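Local coordinates for protein DraIII (Deinococcus radiophilus, PDB 4L0K) that is a type II restriction endonuclease that probably cuts DNA with a nuclease centre of the His-Me finger (beta-beta-alpha metal) kind, at residues 125-128 with 132-135; 35-40 with 140-145. All blocks are in the same frame, centred on the assembly; numbering follows the deposited sequence.

How the contacts relate
Two contacts on the same side of the chain's centre illustrate how a short-range turn can be built into a long-range closure. Contact 2 joins residues 35-40, which lead into helix 39-44, to residues 140-145 of helix 137-147, across 99 intervening residues. Contact 1 lies inside that loop: residues 125-128, where helix 112-126 gives way to loop, meet residues 132-135 of the connection to helix 137-147. The two centres are about 11 Å apart and the contacts touch, Tyr127 packing against Ser40 and Pro135 against Lys140. Helices 112-126 and 137-147 are consecutive, so the turn between them and the helix that follows both pack against the region around helix 39-44.

Contact 1 of 2, residues 125-128 with 132-135; sequences LAYQ and APIP
With CG anti to its own carbonyl carbon (chi1 -82°), Tyr127 swings its ring from the exit of helix 112-126 across to the two prolines of 132-135. Pro135 sets CB over one face of that ring, 3.6 Å from the ring centroid and 15° off the normal, a CH-pi contact shifted toward the CD1-CE1 rim. Pro133 meets the same rim differently: its CG lies 3.6 Å from Tyr127 CE1, while Pro133 O approaches Tyr127 CD1 at the edge, in the ring plane, at 3.4 Å. The arrangement is a tight connection between two consecutive helices, 112-126 and 137-147, in which the extended, proline-rich link folds back on Tyr127. Ala132 turns its methyl into the same turn, Ala132 CB standing 3.4 Å from Ala126 O. No direct hydrogen bond joins the two sides; instead one water donates to both Tyr127 O (2.6 Å) and Pro133 O (2.9 Å), satisfying two backbone carbonyls at once. A serine in place of Tyr127 would probably leave Pro135 without the ring face it rests on and open a gap beside Ser40 and Leu41. From helix 39-44 Leu41 packs on both Tyr127 and Pro133, and Met150, from a loop, also touches the tyrosine.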
# COMPACT_ATOMS: atom_id res chain seq x y z
N LEU A 125 -10.92 -11.43 -19.93
CA LEU A 125 -11.67 -10.90 -18.79
C LEU A 125 -12.34 -9.62 -19.22
O LEU A 125 -13.50 -9.36 -18.86
CB LEU A 125 -10.74 -10.57 -17.62
CG LEU A 125 -10.59 -11.49 -16.42
CD1 LEU A 125 -11.40 -12.78 -16.56
CD2 LEU A 125 -9.10 -11.76 -16.15
N ALA A 126 -11.60 -8.80 -19.98
CA ALA A 126 -12.08 -7.45 -20.32
C ALA A 126 -13.35 -7.49 -21.16
O ALA A 126 -14.28 -6.70 -20.95
CB ALA A 126 -10.98 -6.63 -21.00
N TYR A 127 -13.41 -8.43 -22.10
CA TYR A 127 -14.63 -8.55 -22.92
C TYR A 127 -15.86 -9.05 -22.13
O TYR A 127 -16.97 -9.08 -22.66
CB TYR A 127 -14.36 -9.40 -24.18
CG TYR A 127 -13.73 -8.59 -25.28
CD1 TYR A 127 -14.44 -7.57 -25.90
CD2 TYR A 127 -12.42 -8.82 -25.69
CE1 TYR A 127 -13.88 -6.80 -26.90
CE2 TYR A 127 -11.84 -8.05 -26.71
CZ TYR A 127 -12.58 -7.04 -27.30
OH TYR A 127 -12.04 -6.23 -28.30
N GLN A 128 -15.65 -9.42 -20.87
CA GLN A 128 -16.72 -9.89 -20.00
C GLN A 128 -17.00 -8.88 -18.87
O GLN A 128 -17.68 -9.20 -17.90
CB GLN A 128 -16.35 -11.24 -19.40
CG GLN A 128 -16.29 -12.38 -20.40
CD GLN A 128 -15.78 -13.66 -19.80
OE1 GLN A 128 -16.55 -14.49 -19.29
NE2 GLN A 128 -14.46 -13.85 -19.83
N ALA A 132 -18.77 -3.76 -21.62
CA ALA A 132 -17.67 -3.99 -22.56
C ALA A 132 -18.15 -3.90 -24.01
O ALA A 132 -19.33 -4.12 -24.29
CB ALA A 132 -17.05 -5.33 -22.30
N PRO A 133 -17.23 -3.59 -24.93
CA PRO A 133 -17.62 -3.65 -26.34
C PRO A 133 -17.90 -5.10 -26.70
O PRO A 133 -17.40 -6.00 -26.01
CB PRO A 133 -16.35 -3.18 -27.06
CG PRO A 133 -15.24 -3.59 -26.15
CD PRO A 133 -15.79 -3.31 -24.78
N ILE A 134 -18.67 -5.32 -27.75
CA ILE A 134 -18.79 -6.67 -28.28
C ILE A 134 -17.54 -6.97 -29.13
O ILE A 134 -17.12 -6.16 -29.97
CB ILE A 134 -20.13 -6.90 -29.04
CG1 ILE A 134 -21.27 -7.13 -28.03
CG2 ILE A 134 -20.07 -8.12 -29.94
CD1 ILE A 134 -21.72 -5.92 -27.25
N PRO A 135 -16.90 -8.11 -28.87
CA PRO A 135 -15.74 -8.54 -29.63
C PRO A 135 -16.14 -9.14 -30.97
O PRO A 135 -17.20 -9.75 -31.07
CB PRO A 135 -15.15 -9.62 -28.74
CG PRO A 135 -16.32 -10.20 -28.05
CD PRO A 135 -17.20 -9.02 -27.75
O HOH W 1 -18.60 -8.06 -24.41

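Contact 2 of 2, residues 35-40 with 140-145; sequences FPFLVS and KNYLEE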
# COMPACT_ATOMS: atom_id res chain seq x y z
N PHE A 35 0.05 -9.04 -30.98
CA PHE A 35 -1.17 -8.92 -30.18
C PHE A 35 -2.46 -8.86 -31.01
O PHE A 35 -3.19 -7.87 -30.93
CB PHE A 35 -1.10 -7.69 -29.26
CG PHE A 35 0.04 -7.73 -28.26
CD1 PHE A 35 -0.01 -8.59 -27.17
CD2 PHE A 35 1.15 -6.92 -28.42
CE1 PHE A 35 1.04 -8.64 -26.25
CE2 PHE A 35 2.21 -6.95 -27.52
CZ PHE A 35 2.16 -7.81 -26.43
N PRO A 36 -2.75 -9.92 -31.80
CA PRO A 36 -3.92 -9.92 -32.69
C PRO A 36 -5.25 -9.80 -31.93
O PRO A 36 -6.12 -9.02 -32.32
CB PRO A 36 -3.83 -11.28 -33.40
CG PRO A 36 -2.95 -12.13 -32.51
CD PRO A 36 -1.97 -11.17 -31.91
N PHE A 37 -5.36 -10.54 -30.84
CA PHE A 37 -6.54 -10.50 -29.96
C PHE A 37 -6.82 -9.14 -29.32
O PHE A 37 -7.86 -8.94 -28.71
CB PHE A 37 -6.40 -11.58 -28.87
CG PHE A 37 -5.11 -11.50 -28.10
CD1 PHE A 37 -3.94 -12.04 -28.62
CD2 PHE A 37 -5.06 -10.88 -26.86
CE1 PHE A 37 -2.75 -11.96 -27.93
CE2 PHE A 37 -3.87 -10.80 -26.16
CZ PHE A 37 -2.72 -11.34 -26.69
N LEU A 38 -5.89 -8.19 -29.47
CA LEU A 38 -6.12 -6.83 -28.97
C LEU A 38 -6.51 -5.81 -30.05
O LEU A 38 -6.85 -4.66 -29.72
CB LEU A 38 -4.93 -6.34 -28.17
CG LEU A 38 -4.92 -6.83 -26.71
CD1 LEU A 38 -3.59 -6.56 -26.06
CD2 LEU A 38 -6.04 -6.18 -25.94
N VAL A 39 -6.50 -6.23 -31.32
CA VAL A 39 -6.73 -5.25 -32.40
C VAL A 39 -8.04 -4.48 -32.21
O VAL A 39 -8.03 -3.26 -32.07
CB VAL A 39 -6.62 -5.89 -33.82
CG1 VAL A 39 -7.07 -4.90 -34.88
CG2 VAL A 39 -5.18 -6.33 -34.11
N SER A 40 -9.15 -5.19 -32.14
CA SER A 40 -10.45 -4.56 -31.90
C SER A 40 -10.44 -3.70 -30.63
O SER A 40 -10.95 -2.56 -30.65
CB SER A 40 -11.57 -5.59 -31.82
OG SER A 40 -11.65 -6.34 -33.02
N LYS A 140 -13.20 -13.20 -30.24
CA LYS A 140 -14.05 -14.07 -29.44
C LYS A 140 -13.62 -15.53 -29.51
O LYS A 140 -13.40 -16.16 -28.47
CB LYS A 140 -15.51 -13.94 -29.87
CG LYS A 140 -16.45 -14.90 -29.15
CD LYS A 140 -17.91 -14.46 -29.30
CE LYS A 140 -18.83 -15.26 -28.39
NZ LYS A 140 -18.89 -16.70 -28.75
N ASN A 141 -13.50 -16.07 -30.72
CA ASN A 141 -13.22 -17.49 -30.88
C ASN A 141 -11.81 -17.86 -30.44
O ASN A 141 -11.59 -18.90 -29.81
CB ASN A 141 -13.49 -17.95 -32.31
CG ASN A 141 -14.96 -17.86 -32.66
OD1 ASN A 141 -15.82 -18.17 -31.83
ND2 ASN A 141 -15.26 -17.38 -33.86
N TYR A 142 -10.88 -16.98 -30.78
CA TYR A 142 -9.48 -17.15 -30.40
C TYR A 142 -9.32 -17.20 -28.87
O TYR A 142 -8.72 -18.14 -28.33
CB TYR A 142 -8.69 -15.99 -30.99
CG TYR A 142 -7.24 -15.92 -30.58
CD1 TYR A 142 -6.25 -16.47 -31.40
CD2 TYR A 142 -6.84 -15.28 -29.41
CE1 TYR A 142 -4.92 -16.39 -31.05
CE2 TYR A 142 -5.52 -15.20 -29.05
CZ TYR A 142 -4.56 -15.76 -29.88
OH TYR A 142 -3.24 -15.68 -29.53
N LEU A 143 -9.86 -16.20 -28.17
CA LEU A 143 -9.76 -16.16 -26.71
C LEU A 143 -10.56 -17.28 -26.03
O LEU A 143 -10.08 -17.90 -25.08
CB LEU A 143 -10.17 -14.78 -26.17
CG LEU A 143 -9.19 -13.68 -26.61
CD1 LEU A 143 -9.71 -12.30 -26.29
CD2 LEU A 143 -7.80 -13.90 -25.98
N GLU A 144 -11.76 -17.54 -26.53
CA GLU A 144 -12.60 -18.62 -26.01
C GLU A 144 -11.94 -19.98 -26.15
O GLU A 144 -12.12 -20.86 -25.31
CB GLU A 144 -13.98 -18.63 -26.67
CG GLU A 144 -14.96 -17.67 -26.01
CD GLU A 144 -16.34 -17.74 -26.62
OE1 GLU A 144 -17.29 -17.19 -26.01
OE2 GLU A 144 -16.46 -18.35 -27.70
N GLU A 145 -11.15 -20.14 -27.20
CA GLU A 145 -10.39 -21.36 -27.40
C GLU A 145 -9.40 -21.57 -26.25
O GLU A 145 -9.14 -22.71 -25.84
CB GLU A 145 -9.65 -21.32 -28.73
CG GLU A 145 -8.58 -22.38 -28.86
CD GLU A 145 -8.79 -23.26 -30.07
OE1 GLU A 145 -9.88 -23.19 -30.68
OE2 GLU A 145 -7.86 -24.02 -30.41
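Phe37 meets Tyr142 and Leu143, three buried residues that together make this contact without a hydrogen bond across it. The two aromatic planes are almost parallel, 8° apart, but strongly offset, so that little of one ring lies over the other, their centroids being 5.6 Å apart. Contact is made where Tyr142 CE2 comes obliquely to Phe37 CD1 (3.6 Å) and lies near Phe37 CB (3.7 Å). Leu143 approaches Phe37 crosswise, its CD2 methyl 4.0 Å from Phe37 CB. Torsions place the pair, for Phe37 has CG between the backbone N and the carbonyl carbon (chi1 54°), whereas in Tyr142 CG is anti to the backbone N (chi1 174°) and the ring reaches out from helix 137-147. Beyond this shell, the Tyr142 hydroxyl is hydrogen-bonded to Gln23 O and Arg120 NH1, and its ring also meets those of Phe138 and Phe146. On the outer side of the helix, Lys140 NZ bridges to Glu144 OE2 at 3.1 Å, one turn along. Helix 112-126 also packs here, with Thr123 against Phe37 and Leu143 and Arg120 against Phe37, so the turn entering helix 39-44 packs against both helix 112-126 and helix 137-147.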